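Local coordinates for protein porin B (Pseudomonas putida, PDB 4GEY) that forms an outer-membrane beta-barrel channel of the carbohydrate-selective OprB family that binds glucose and probably lets sugars diffuse across the outer membrane, at residues G150-G155 / Q190-V195; I182-P187 / F210-S215; A263-D268 / D320-V325; D359-R364 / P384-E389. The protein carries 2 engineered substitutions. All blocks are in the same frame, centred on the assembly; numbering follows the deposited sequence.

Contact 1: residues G150-G155 / Q190-V195; sequences GRFGEG and QWALRV
Gly150 and Ala192 form an antiparallel hydrogen-bonded pair: Gly150 N gives to Ala192 O at 3.0 Å, and Ala192 N gives to Gly150 O at 2.8 Å. Further on, Phe152 N reaches Gln190 O at 3.2 Å. Glycine suits position 150 because, at its phi of 144°, a CB would collide with the carbonyl oxygen of the residue before.

Arg151 and Trp191, the non-hydrogen-bonded pair between these bonds, share a face of the sheet and meet through cation-pi and CH-pi interactions. Arg151 CG sits over the indole, 4.0 Å from the centre of the six-membered ring of Trp191. The guanidinium carbon, Arg151 CZ, lies over the five-membered ring, 4.6 Å from its centre. The two planes are 83° apart, so the guanidinium stands upright on the indole, with NH1 its nearest nitrogen. A bend at chi3 (80°) turns Arg151 NE out of line with the chain before it; NE is bonded to Ser189 OG, and Trp191 NE1 to Leu225 O.

The apolar contact belongs to Phe152. Ala192 CB, short enough to fit beneath the ring, approaches one face toward its rim, 3.7 Å from Phe152 CZ, while Arg194 CB borders the ring edge. Arg194 itself is salt-bridged to Asp146 and Asp157.

Strand 190-198 runs between strands 145-149 and 203-212, and at Gly150-Arg151 the chain turns a corner out of this wall into the loop before helix 175-178.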
# COMPACT_ATOMS: atom_id res chain seq x y z
N GLY A 150 -14.94 -9.06 9.96
CA GLY A 150 -14.00 -10.15 9.97
C GLY A 150 -12.56 -9.68 10.05
O GLY A 150 -12.22 -8.83 10.87
N ARG A 151 -11.70 -10.24 9.19
CA ARG A 151 -10.30 -9.83 9.18
C ARG A 151 -9.83 -9.36 7.81
O ARG A 151 -9.99 -10.07 6.82
CB ARG A 151 -9.39 -10.95 9.68
CG ARG A 151 -9.47 -11.25 11.16
CD ARG A 151 -8.45 -12.32 11.56
NE ARG A 151 -7.10 -11.77 11.72
CZ ARG A 151 -6.62 -11.31 12.87
NH1 ARG A 151 -7.37 -11.32 13.97
NH2 ARG A 151 -5.38 -10.83 12.94
N PHE A 152 -9.26 -8.16 7.78
CA PHE A 152 -8.70 -7.54 6.58
C PHE A 152 -7.88 -6.31 6.97
O PHE A 152 -7.86 -5.92 8.13
CB PHE A 152 -9.80 -7.20 5.56
CG PHE A 152 -11.03 -6.52 6.15
CD1 PHE A 152 -11.97 -7.23 6.86
CD2 PHE A 152 -11.24 -5.17 5.94
CE1 PHE A 152 -13.08 -6.61 7.40
CE2 PHE A 152 -12.36 -4.54 6.45
CZ PHE A 152 -13.28 -5.26 7.19
N GLY A 153 -7.20 -5.70 6.01
CA GLY A 153 -6.43 -4.49 6.28
C GLY A 153 -7.20 -3.24 5.89
O GLY A 153 -8.10 -3.31 5.05
N GLU A 154 -6.85 -2.10 6.48
CA GLU A 154 -7.59 -0.85 6.26
C GLU A 154 -7.64 -0.45 4.78
O GLU A 154 -8.66 0.07 4.28
CB GLU A 154 -7.00 0.29 7.10
CG GLU A 154 -7.25 0.25 8.63
CD GLU A 154 -6.23 -0.58 9.39
OE1 GLU A 154 -5.45 -1.33 8.73
OE2 GLU A 154 -6.19 -0.50 10.64
N GLY A 155 -6.55 -0.73 4.07
CA GLY A 155 -6.39 -0.26 2.70
C GLY A 155 -7.33 -0.92 1.72
O GLY A 155 -7.52 -0.43 0.61
N GLN A 190 -6.59 -7.98 10.55
CA GLN A 190 -6.98 -7.56 11.90
C GLN A 190 -8.49 -7.69 11.98
O GLN A 190 -9.18 -7.60 10.96
CB GLN A 190 -6.69 -6.08 12.14
CG GLN A 190 -5.25 -5.67 12.08
CD GLN A 190 -5.06 -4.52 11.15
OE1 GLN A 190 -5.57 -4.52 10.02
NE2 GLN A 190 -4.34 -3.50 11.61
N TRP A 191 -9.01 -7.85 13.19
CA TRP A 191 -10.45 -7.85 13.37
C TRP A 191 -10.97 -6.47 13.00
O TRP A 191 -10.41 -5.45 13.41
CB TRP A 191 -10.83 -8.23 14.80
CG TRP A 191 -10.66 -9.69 15.09
CD1 TRP A 191 -9.74 -10.26 15.92
CD2 TRP A 191 -11.41 -10.78 14.53
NE1 TRP A 191 -9.89 -11.62 15.93
CE2 TRP A 191 -10.90 -11.97 15.08
CE3 TRP A 191 -12.47 -10.85 13.62
CZ2 TRP A 191 -11.42 -13.22 14.75
CZ3 TRP A 191 -12.99 -12.10 13.30
CH2 TRP A 191 -12.46 -13.27 13.87
N ALA A 192 -12.03 -6.43 12.21
CA ALA A 192 -12.54 -5.16 11.73
C ALA A 192 -14.02 -5.19 11.40
O ALA A 192 -14.58 -6.24 11.06
CB ALA A 192 -11.76 -4.70 10.55
N LEU A 193 -14.64 -4.02 11.53
CA LEU A 193 -16.02 -3.80 11.15
C LEU A 193 -16.06 -2.56 10.26
O LEU A 193 -15.53 -1.50 10.63
CB LEU A 193 -16.87 -3.58 12.40
CG LEU A 193 -18.36 -3.31 12.18
CD1 LEU A 193 -19.02 -4.48 11.44
CD2 LEU A 193 -19.08 -3.02 13.51
N ARG A 194 -16.67 -2.68 9.10
CA ARG A 194 -16.75 -1.55 8.17
C ARG A 194 -18.18 -1.35 7.67
O ARG A 194 -18.76 -2.24 7.06
CB ARG A 194 -15.81 -1.76 6.98
CG ARG A 194 -15.80 -0.60 6.01
CD ARG A 194 -16.18 -1.02 4.60
NE ARG A 194 -17.38 -1.84 4.55
CZ ARG A 194 -17.81 -2.46 3.46
NH1 ARG A 194 -17.14 -2.35 2.33
NH2 ARG A 194 -18.91 -3.19 3.50
N VAL A 195 -18.75 -0.17 7.94
CA VAL A 195 -20.13 0.13 7.54
C VAL A 195 -20.14 1.16 6.40
O VAL A 195 -19.45 2.18 6.45
CB VAL A 195 -21.00 0.63 8.73
CG1 VAL A 195 -22.38 0.99 8.27
CG2 VAL A 195 -21.08 -0.42 9.83

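Contact 2: residues I182-P187 / F210-S215; sequences IWYNWP and FEQNPS. With BGC (beta-D-glucopyranose), chain B.
Ile182 presses its branched CB and CG2 against the amide end of Gln212, with Ile182 CB 3.8 Å from Gln212 CD and the side chains crossing at about a right angle. Beside this close part, the hydroxyl of Tyr184 comes up against Pro214, its OH 3.3 Å from Pro214 CA, and the edge of the same ring faces the carbonyl oxygen of Asn213. With its CG anti to the carbonyl carbon (chi1 -48°), Tyr184 receives Ile182 O over its ring centre, and its OH is bonded to Gly181 O. An aromatic with a polar tip suits a place between apolar neighbours and backbone carbonyls.

The looser side lies at either end. Asn213 points away and closes an Asx turn, its OD1 taking Ser215 N at 3.2 Å; Ser215 OG adds a bond at 2.9 Å. Trp183 turns away from the strand, its NE1 bonding Asn185 OD1 at 2.9 Å, and from Asn185 on the loop no longer touches 210-215. There glucose gives a weak hydrogen bond from BGC O4 to Trp186 O at 3.0 Å. Arg98, Glu121, Trp123 and Arg125 also bond the sugar, consistent with the porin theme of a loop folded against the barrel wall.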
# COMPACT_ATOMS: atom_id res chain seq x y z
N ILE A 182 0.93 1.63 12.71
CA ILE A 182 -0.35 1.23 13.33
C ILE A 182 -1.40 0.76 12.31
O ILE A 182 -2.29 -0.04 12.64
CB ILE A 182 -0.99 2.36 14.19
CG1 ILE A 182 -1.38 3.56 13.31
CG2 ILE A 182 -0.06 2.80 15.31
CD1 ILE A 182 -2.21 4.58 13.98
N TRP A 183 -1.32 1.27 11.09
CA TRP A 183 -2.29 0.98 10.04
C TRP A 183 -1.63 -0.06 9.16
O TRP A 183 -0.54 0.16 8.65
CB TRP A 183 -2.62 2.28 9.28
CG TRP A 183 -3.40 2.19 7.96
CD1 TRP A 183 -3.12 1.40 6.88
CD2 TRP A 183 -4.53 2.99 7.59
NE1 TRP A 183 -4.02 1.64 5.87
CE2 TRP A 183 -4.90 2.61 6.28
CE3 TRP A 183 -5.29 3.97 8.23
CZ2 TRP A 183 -5.98 3.17 5.61
CZ3 TRP A 183 -6.36 4.53 7.56
CH2 TRP A 183 -6.70 4.12 6.27
N TYR A 184 -2.26 -1.21 9.01
CA TYR A 184 -1.62 -2.33 8.32
C TYR A 184 -2.43 -2.81 7.12
O TYR A 184 -3.45 -3.47 7.28
CB TYR A 184 -1.44 -3.51 9.27
CG TYR A 184 -0.83 -3.17 10.62
CD1 TYR A 184 0.20 -2.24 10.73
CD2 TYR A 184 -1.28 -3.79 11.77
CE1 TYR A 184 0.76 -1.94 11.97
CE2 TYR A 184 -0.73 -3.50 13.01
CZ TYR A 184 0.29 -2.57 13.10
OH TYR A 184 0.83 -2.28 14.33
N ASN A 185 -1.98 -2.50 5.92
CA ASN A 185 -2.61 -3.03 4.73
C ASN A 185 -2.35 -4.52 4.55
O ASN A 185 -1.55 -5.13 5.28
CB ASN A 185 -2.10 -2.29 3.50
CG ASN A 185 -2.41 -0.80 3.53
OD1 ASN A 185 -3.50 -0.38 3.89
ND2 ASN A 185 -1.43 0.01 3.17
N TRP A 186 -3.04 -5.09 3.55
CA TRP A 186 -2.64 -6.33 2.90
C TRP A 186 -1.12 -6.39 2.86
O TRP A 186 -0.49 -5.50 2.29
CB TRP A 186 -3.17 -6.35 1.47
CG TRP A 186 -2.72 -7.53 0.65
CD1 TRP A 186 -1.43 -7.86 0.30
CD2 TRP A 186 -3.56 -8.53 0.05
NE1 TRP A 186 -1.42 -9.00 -0.44
CE2 TRP A 186 -2.71 -9.44 -0.62
CE3 TRP A 186 -4.94 -8.75 0.03
CZ2 TRP A 186 -3.19 -10.54 -1.31
CZ3 TRP A 186 -5.42 -9.85 -0.65
CH2 TRP A 186 -4.55 -10.74 -1.31
N PRO A 187 -0.52 -7.47 3.37
CA PRO A 187 -1.18 -8.75 3.66
C PRO A 187 -1.48 -9.00 5.13
O PRO A 187 -1.70 -10.16 5.46
CB PRO A 187 -0.11 -9.75 3.24
CG PRO A 187 1.19 -9.04 3.62
CD PRO A 187 0.94 -7.56 3.51
N PHE A 210 -11.08 -0.75 13.34
CA PHE A 210 -10.10 -1.82 13.20
C PHE A 210 -9.35 -2.02 14.50
O PHE A 210 -8.86 -1.06 15.11
CB PHE A 210 -9.09 -1.49 12.09
CG PHE A 210 -9.70 -1.42 10.72
CD1 PHE A 210 -10.49 -0.34 10.35
CD2 PHE A 210 -9.47 -2.42 9.81
CE1 PHE A 210 -11.04 -0.28 9.09
CE2 PHE A 210 -10.03 -2.37 8.54
CZ PHE A 210 -10.82 -1.30 8.19
N GLU A 211 -9.29 -3.27 14.94
CA GLU A 211 -8.42 -3.63 16.04
C GLU A 211 -7.02 -3.18 15.65
O GLU A 211 -6.58 -3.42 14.53
CB GLU A 211 -8.44 -5.14 16.23
CG GLU A 211 -7.19 -5.70 16.84
CD GLU A 211 -7.08 -7.20 16.66
OE1 GLU A 211 -7.55 -7.70 15.61
OE2 GLU A 211 -6.53 -7.86 17.57
N GLN A 212 -6.34 -2.48 16.55
CA GLN A 212 -4.99 -2.01 16.30
C GLN A 212 -4.06 -2.73 17.29
O GLN A 212 -4.12 -2.50 18.50
CB GLN A 212 -4.94 -0.47 16.35
CG GLN A 212 -3.83 0.19 17.15
CD GLN A 212 -2.44 -0.13 16.63
OE1 GLN A 212 -2.27 -0.63 15.52
NE2 GLN A 212 -1.43 0.15 17.47
N ASN A 213 -3.25 -3.63 16.75
CA ASN A 213 -2.56 -4.65 17.54
C ASN A 213 -1.23 -5.03 16.91
O ASN A 213 -1.18 -5.95 16.11
CB ASN A 213 -3.45 -5.89 17.64
CG ASN A 213 -2.85 -7.00 18.51
OD1 ASN A 213 -1.68 -6.95 18.92
ND2 ASN A 213 -3.66 -8.02 18.79
N PRO A 214 -0.15 -4.32 17.29
CA PRO A 214 1.21 -4.48 16.73
C PRO A 214 1.72 -5.91 16.72
O PRO A 214 2.56 -6.24 15.88
CB PRO A 214 2.07 -3.65 17.68
CG PRO A 214 1.15 -2.65 18.24
CD PRO A 214 -0.20 -3.31 18.35
N SER A 215 1.22 -6.76 17.61
CA SER A 215 1.65 -8.15 17.63
C SER A 215 1.25 -8.89 16.35
O SER A 215 1.84 -9.93 16.02
CB SER A 215 1.13 -8.87 18.88
OG SER A 215 -0.16 -9.41 18.65
C2 BGC B . 4.36 -4.44 1.53
C3 BGC B . 3.26 -4.01 0.77
C4 BGC B . 2.07 -3.82 1.59
C5 BGC B . 2.30 -2.86 2.80
C6 BGC B . 1.30 -2.83 3.71
C1 BGC B . 4.72 -3.50 2.55
O1 BGC B . 5.80 -4.01 3.25
O2 BGC B . 5.50 -4.65 0.63
O3 BGC B . 3.01 -4.99 -0.29
O4 BGC B . 1.03 -3.37 0.77
O5 BGC B . 3.60 -3.30 3.45
O6 BGC B . 1.19 -3.86 4.64

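Contact 3: residues A263-D268 / D320-V325; sequences ADDVYD and DKATNV
Thr323 packs against the short strand at Ala263-Asp264 with every atom of its side chain engaged. Its CB lies 3.4 Å from Asp264 O and also touches the methyl of Ala263. From there the chain forks. The methyl branch, CG2, lies against Asp264 O as well and sits 3.8 Å from Ala263 CB, a small partner that lets the backbones come close. The hydroxyl branch, between the backbone N and the carbonyl carbon (chi1 68°), turns back to its own turn, where OG1 donates to the syn lone pair of Asp320 OD1 at 2.6 Å. That same oxygen takes Thr323 N, forming an Asx motif that shapes the turn between the antiparallel strands 309-319 and 326-337, neighbours in the barrel wall. Across the contact, Asp265 builds a second such motif: its OD1 accepts Tyr267 N and Asp268 N, holding the corner where the chain bends, while OD2 is bonded to His285. One direct bond joins the backbones, Val266 N to Ala322 O at 3.0 Å. Val266 closes the contact with its beta-branched end, CG1 resting 3.5 Å from Thr323 O and CG2 4.0 Å from Lys321 O. A water adds a bridge, donating to Asp264 O at 3.1 Å and to Thr323 O at 2.7 Å.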
# COMPACT_ATOMS: atom_id res chain seq x y z
N ALA A 263 0.59 6.84 21.41
CA ALA A 263 1.78 7.07 20.59
C ALA A 263 2.78 8.02 21.26
O ALA A 263 2.40 8.92 22.03
CB ALA A 263 1.37 7.60 19.24
N ASP A 264 4.07 7.83 20.97
CA ASP A 264 5.10 8.69 21.54
C ASP A 264 5.29 9.97 20.74
O ASP A 264 5.22 9.96 19.51
CB ASP A 264 6.44 7.97 21.64
CG ASP A 264 6.50 6.99 22.80
OD1 ASP A 264 5.57 7.03 23.65
OD2 ASP A 264 7.48 6.21 22.86
N ASP A 265 5.54 11.07 21.44
CA ASP A 265 5.95 12.32 20.82
C ASP A 265 7.25 12.07 20.06
O ASP A 265 7.99 11.13 20.36
CB ASP A 265 6.19 13.39 21.89
CG ASP A 265 6.03 14.81 21.35
OD1 ASP A 265 7.03 15.39 20.84
OD2 ASP A 265 4.90 15.36 21.45
N VAL A 266 7.53 12.91 19.09
CA VAL A 266 8.75 12.73 18.32
C VAL A 266 9.90 13.53 18.92
O VAL A 266 11.04 13.39 18.49
CB VAL A 266 8.54 13.15 16.84
CG1 VAL A 266 7.45 12.31 16.20
CG2 VAL A 266 8.22 14.64 16.75
N TYR A 267 9.61 14.35 19.93
CA TYR A 267 10.59 15.32 20.45
C TYR A 267 10.51 15.56 21.97
O TYR A 267 11.53 15.53 22.66
CB TYR A 267 10.42 16.65 19.71
CG TYR A 267 11.53 17.65 19.96
CD1 TYR A 267 11.45 18.55 21.03
CD2 TYR A 267 12.64 17.71 19.13
CE1 TYR A 267 12.48 19.47 21.26
CE2 TYR A 267 13.66 18.62 19.35
CZ TYR A 267 13.57 19.49 20.41
OH TYR A 267 14.60 20.38 20.61
N ASP A 268 9.32 15.82 22.48
CA ASP A 268 9.14 16.13 23.90
C ASP A 268 9.30 14.89 24.78
O ASP A 268 8.76 13.82 24.47
CB ASP A 268 7.75 16.73 24.15
CG ASP A 268 7.62 18.16 23.64
OD1 ASP A 268 8.65 18.81 23.36
OD2 ASP A 268 6.47 18.63 23.52
N ASP A 320 -0.44 13.80 12.02
CA ASP A 320 -0.24 14.62 13.20
C ASP A 320 1.24 14.88 13.48
O ASP A 320 2.03 13.94 13.57
CB ASP A 320 -1.00 14.07 14.43
CG ASP A 320 -0.40 12.77 14.97
OD1 ASP A 320 0.50 12.86 15.85
OD2 ASP A 320 -0.85 11.67 14.56
N LYS A 321 1.60 16.17 13.57
CA LYS A 321 2.97 16.60 13.86
C LYS A 321 3.49 16.07 15.19
O LYS A 321 4.69 15.94 15.38
CB LYS A 321 3.08 18.13 13.87
CG LYS A 321 2.84 18.84 12.53
CD LYS A 321 4.02 18.70 11.55
CE LYS A 321 4.42 20.05 10.90
NZ LYS A 321 3.36 20.74 10.11
N ALA A 322 2.59 15.76 16.11
CA ALA A 322 3.01 15.30 17.43
C ALA A 322 3.80 13.99 17.38
O ALA A 322 4.88 13.90 17.96
CB ALA A 322 1.82 15.19 18.39
N THR A 323 3.26 13.00 16.66
CA THR A 323 3.74 11.62 16.79
C THR A 323 4.25 10.93 15.51
O THR A 323 4.96 9.94 15.59
CB THR A 323 2.65 10.73 17.40
OG1 THR A 323 1.56 10.59 16.48
CG2 THR A 323 2.14 11.32 18.70
N ASN A 324 3.88 11.46 14.35
CA ASN A 324 4.14 10.80 13.08
C ASN A 324 5.45 11.24 12.42
O ASN A 324 5.70 12.44 12.27
CB ASN A 324 2.98 11.07 12.14
CG ASN A 324 2.65 9.88 11.28
OD1 ASN A 324 2.10 8.89 11.76
ND2 ASN A 324 2.98 9.97 9.99
N VAL A 325 6.29 10.28 12.02
CA VAL A 325 7.59 10.59 11.43
C VAL A 325 7.44 11.29 10.08
O VAL A 325 8.03 12.35 9.85
CB VAL A 325 8.46 9.33 11.22
CG1 VAL A 325 9.75 9.71 10.53
CG2 VAL A 325 8.76 8.65 12.54
O HOH W 1 6.72 8.68 17.18

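Contact 4: residues D359-R364 / P384-E389; sequences DDVKKR and PLQRTE. With DMU (decyl-beta-D-maltopyranoside), chain L.
The beginning of helix 359-372, which follows strand 347-357, packs its Lys362 against Leu385, Gln386 and Arg387, the residues that lead into the neighbouring strand 388-399. The chain thus makes a helical excursion between two adjacent barrel strands, and this contact brings its start and its return together. Lys362 carries most of the meeting, using the aliphatic part of its long side chain. Its chi1 of 173° sets CG anti to the backbone N, 4.2 Å from Leu385 CB. Nearer the backbone, Lys362 CB lies 3.7 Å from Gln386 O; farther out, Lys362 CE touches Leu385 CD1 at 4.1 Å. Leucine suits this spot because its branches also pack on Ala365, Glu366 and Asn369 of the same helix. Val361 adds a marginal contact to Gln386, whose amide nitrogen is bonded to Gly417 O.

Arg387 lies between protein and detergent. On one side its NH2 is 3.6 Å from Lys362 CE; a bend at chi3 (96°) turns NE toward decyl maltoside, where NE is 3.4 Å from DMU C10. DMU C11 lies over one face of the guanidinium, 3.8 Å above its plane and toward the rim, so the sugar packs on the flat group. The detergent is also hydrogen-bonded to Asp420.

Two like charges also come close, Lys362 NZ standing 3.8 Å from Arg387 NH2. Their repulsion would probably be eased by a long, weak ion pair from Lys362 to Glu366, so cohesion here appears to rest on the hydrocarbon of Lys362 and Leu385 rather than on charge.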
# COMPACT_ATOMS: atom_id res chain seq x y z
N ASP A 359 9.73 17.89 10.91
CA ASP A 359 10.93 18.65 11.24
C ASP A 359 11.47 18.39 12.66
O ASP A 359 12.68 18.44 12.89
CB ASP A 359 10.67 20.14 11.04
CG ASP A 359 11.95 20.93 10.89
OD1 ASP A 359 12.84 20.48 10.13
OD2 ASP A 359 12.07 21.99 11.54
N ASP A 360 10.59 18.11 13.61
CA ASP A 360 11.04 17.88 14.97
C ASP A 360 11.86 16.59 15.04
O ASP A 360 12.74 16.44 15.89
CB ASP A 360 9.86 17.84 15.95
CG ASP A 360 9.10 19.16 16.01
OD1 ASP A 360 9.76 20.22 15.96
OD2 ASP A 360 7.85 19.13 16.09
N VAL A 361 11.57 15.65 14.14
CA VAL A 361 12.34 14.42 14.09
C VAL A 361 13.78 14.75 13.75
O VAL A 361 14.72 14.22 14.33
CB VAL A 361 11.77 13.45 13.05
CG1 VAL A 361 12.73 12.23 12.85
CG2 VAL A 361 10.38 13.02 13.45
N LYS A 362 13.95 15.66 12.80
CA LYS A 362 15.26 16.12 12.39
C LYS A 362 15.91 16.94 13.50
O LYS A 362 17.09 16.75 13.79
CB LYS A 362 15.16 16.92 11.09
CG LYS A 362 16.45 17.60 10.66
CD LYS A 362 16.18 19.04 10.21
CE LYS A 362 17.43 19.91 10.31
NZ LYS A 362 17.10 21.37 10.28
N LYS A 363 15.13 17.83 14.13
CA LYS A 363 15.64 18.67 15.22
C LYS A 363 16.17 17.83 16.36
O LYS A 363 17.23 18.13 16.94
CB LYS A 363 14.57 19.64 15.74
CG LYS A 363 14.46 20.97 14.99
N ARG A 364 15.44 16.76 16.68
CA ARG A 364 15.85 15.83 17.72
C ARG A 364 17.19 15.20 17.36
O ARG A 364 18.05 14.99 18.23
CB ARG A 364 14.80 14.75 17.92
CG ARG A 364 15.23 13.71 18.95
CD ARG A 364 14.12 12.77 19.38
NE ARG A 364 14.67 11.73 20.23
CZ ARG A 364 15.29 10.64 19.77
NH1 ARG A 364 15.40 10.44 18.47
NH2 ARG A 364 15.78 9.74 20.62
N PRO A 384 21.73 10.37 11.05
CA PRO A 384 21.37 11.11 9.83
C PRO A 384 20.18 12.03 9.98
O PRO A 384 19.23 11.69 10.68
CB PRO A 384 21.06 10.00 8.83
CG PRO A 384 21.99 8.87 9.26
CD PRO A 384 22.00 8.95 10.78
N LEU A 385 20.26 13.19 9.34
CA LEU A 385 19.20 14.19 9.37
C LEU A 385 18.21 13.85 8.27
O LEU A 385 18.53 13.92 7.08
CB LEU A 385 19.77 15.59 9.15
CG LEU A 385 20.80 16.15 10.16
CD1 LEU A 385 20.87 17.65 10.04
CD2 LEU A 385 20.46 15.77 11.60
N GLN A 386 17.01 13.46 8.67
CA GLN A 386 16.00 13.05 7.71
C GLN A 386 15.11 14.21 7.29
O GLN A 386 14.46 14.83 8.13
CB GLN A 386 15.17 11.91 8.26
CG GLN A 386 15.96 10.66 8.43
CD GLN A 386 15.11 9.51 8.89
OE1 GLN A 386 14.68 9.46 10.04
NE2 GLN A 386 14.86 8.56 7.99
N ARG A 387 15.09 14.49 5.99
CA ARG A 387 14.42 15.67 5.46
C ARG A 387 13.29 15.34 4.47
O ARG A 387 12.13 15.36 4.85
CB ARG A 387 15.46 16.65 4.88
CG ARG A 387 16.80 16.60 5.63
CD ARG A 387 17.86 17.54 5.04
NE ARG A 387 17.92 18.82 5.74
CZ ARG A 387 18.96 19.24 6.45
NH1 ARG A 387 20.05 18.49 6.55
NH2 ARG A 387 18.91 20.42 7.05
N THR A 388 13.62 15.06 3.22
CA THR A 388 12.57 14.80 2.23
C THR A 388 13.05 13.80 1.18
O THR A 388 14.11 13.99 0.59
CB THR A 388 12.13 16.08 1.50
OG1 THR A 388 11.89 17.13 2.45
CG2 THR A 388 10.88 15.83 0.68
N GLU A 389 12.27 12.75 0.98
CA GLU A 389 12.60 11.69 0.04
C GLU A 389 11.67 11.83 -1.15
O GLU A 389 10.47 12.08 -0.99
CB GLU A 389 12.39 10.32 0.70
CG GLU A 389 12.50 9.13 -0.23
CD GLU A 389 12.21 7.79 0.47
OE1 GLU A 389 11.50 6.94 -0.12
OE2 GLU A 389 12.68 7.57 1.61
C1 DMU L . 15.90 18.87 -0.99
C2 DMU L . 16.29 19.10 0.38
C3 DMU L . 17.38 20.06 0.72
C4 DMU L . 17.68 21.10 -0.38
O5 DMU L . 17.67 20.36 -1.74
C6 DMU L . 16.38 19.78 -2.02
O7 DMU L . 17.04 20.79 1.92
O16 DMU L . 16.42 19.19 -3.33
C18 DMU L . 15.39 19.54 -4.26
C19 DMU L . 15.21 18.63 -5.51
C22 DMU L . 13.94 17.71 -5.63
C25 DMU L . 13.86 16.84 -6.88
C28 DMU L . 12.86 15.70 -6.97
C31 DMU L . 13.18 14.58 -7.95
C34 DMU L . 12.12 13.58 -8.32
C37 DMU L . 12.53 12.16 -8.56
O49 DMU L . 14.41 18.86 -0.99
O55 DMU L . 16.49 17.78 1.02
C57 DMU L . 18.85 21.76 -0.21
O61 DMU L . 19.56 22.09 -1.36
C5 DMU L . 18.04 22.06 3.70
C7 DMU L . 19.25 22.81 3.56
C8 DMU L . 20.46 22.01 3.77
C9 DMU L . 20.57 20.82 2.79
O1 DMU L . 19.19 20.21 2.52
C10 DMU L . 17.94 20.77 3.00
O2 DMU L . 21.60 22.81 3.60
O3 DMU L . 16.91 22.93 3.34
O4 DMU L . 19.21 23.89 4.54
C11 DMU L . 21.36 19.87 3.26
O6 DMU L . 21.56 18.75 2.47

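How the contacts relate
All four contacts reach the antiparallel wall of the barrel and fall into two touching pairs. Contacts 1 and 2 have centres 9 Å apart and alternate along the chain; adjoining strands 190-198 and 203-212 tie them together, with Trp191 N probably bonded to Glu211 OE1 and Glu154 OE1 to Tyr184 N. Contacts 3 and 4 follow in series, their centres 12 Å apart, and meet where Val266 and Tyr267 pack on Asp360 and Arg364. Between the pairs, contacts 2 and 3 come nearest, their nearest atoms about 6 Å apart. Contact 2 holds pocket residues and contact 1 lies beside it, consistent with fixing the sugar-binding loop against the wall; contacts 3 and 4 join turns and a helix farther from the chain's centre.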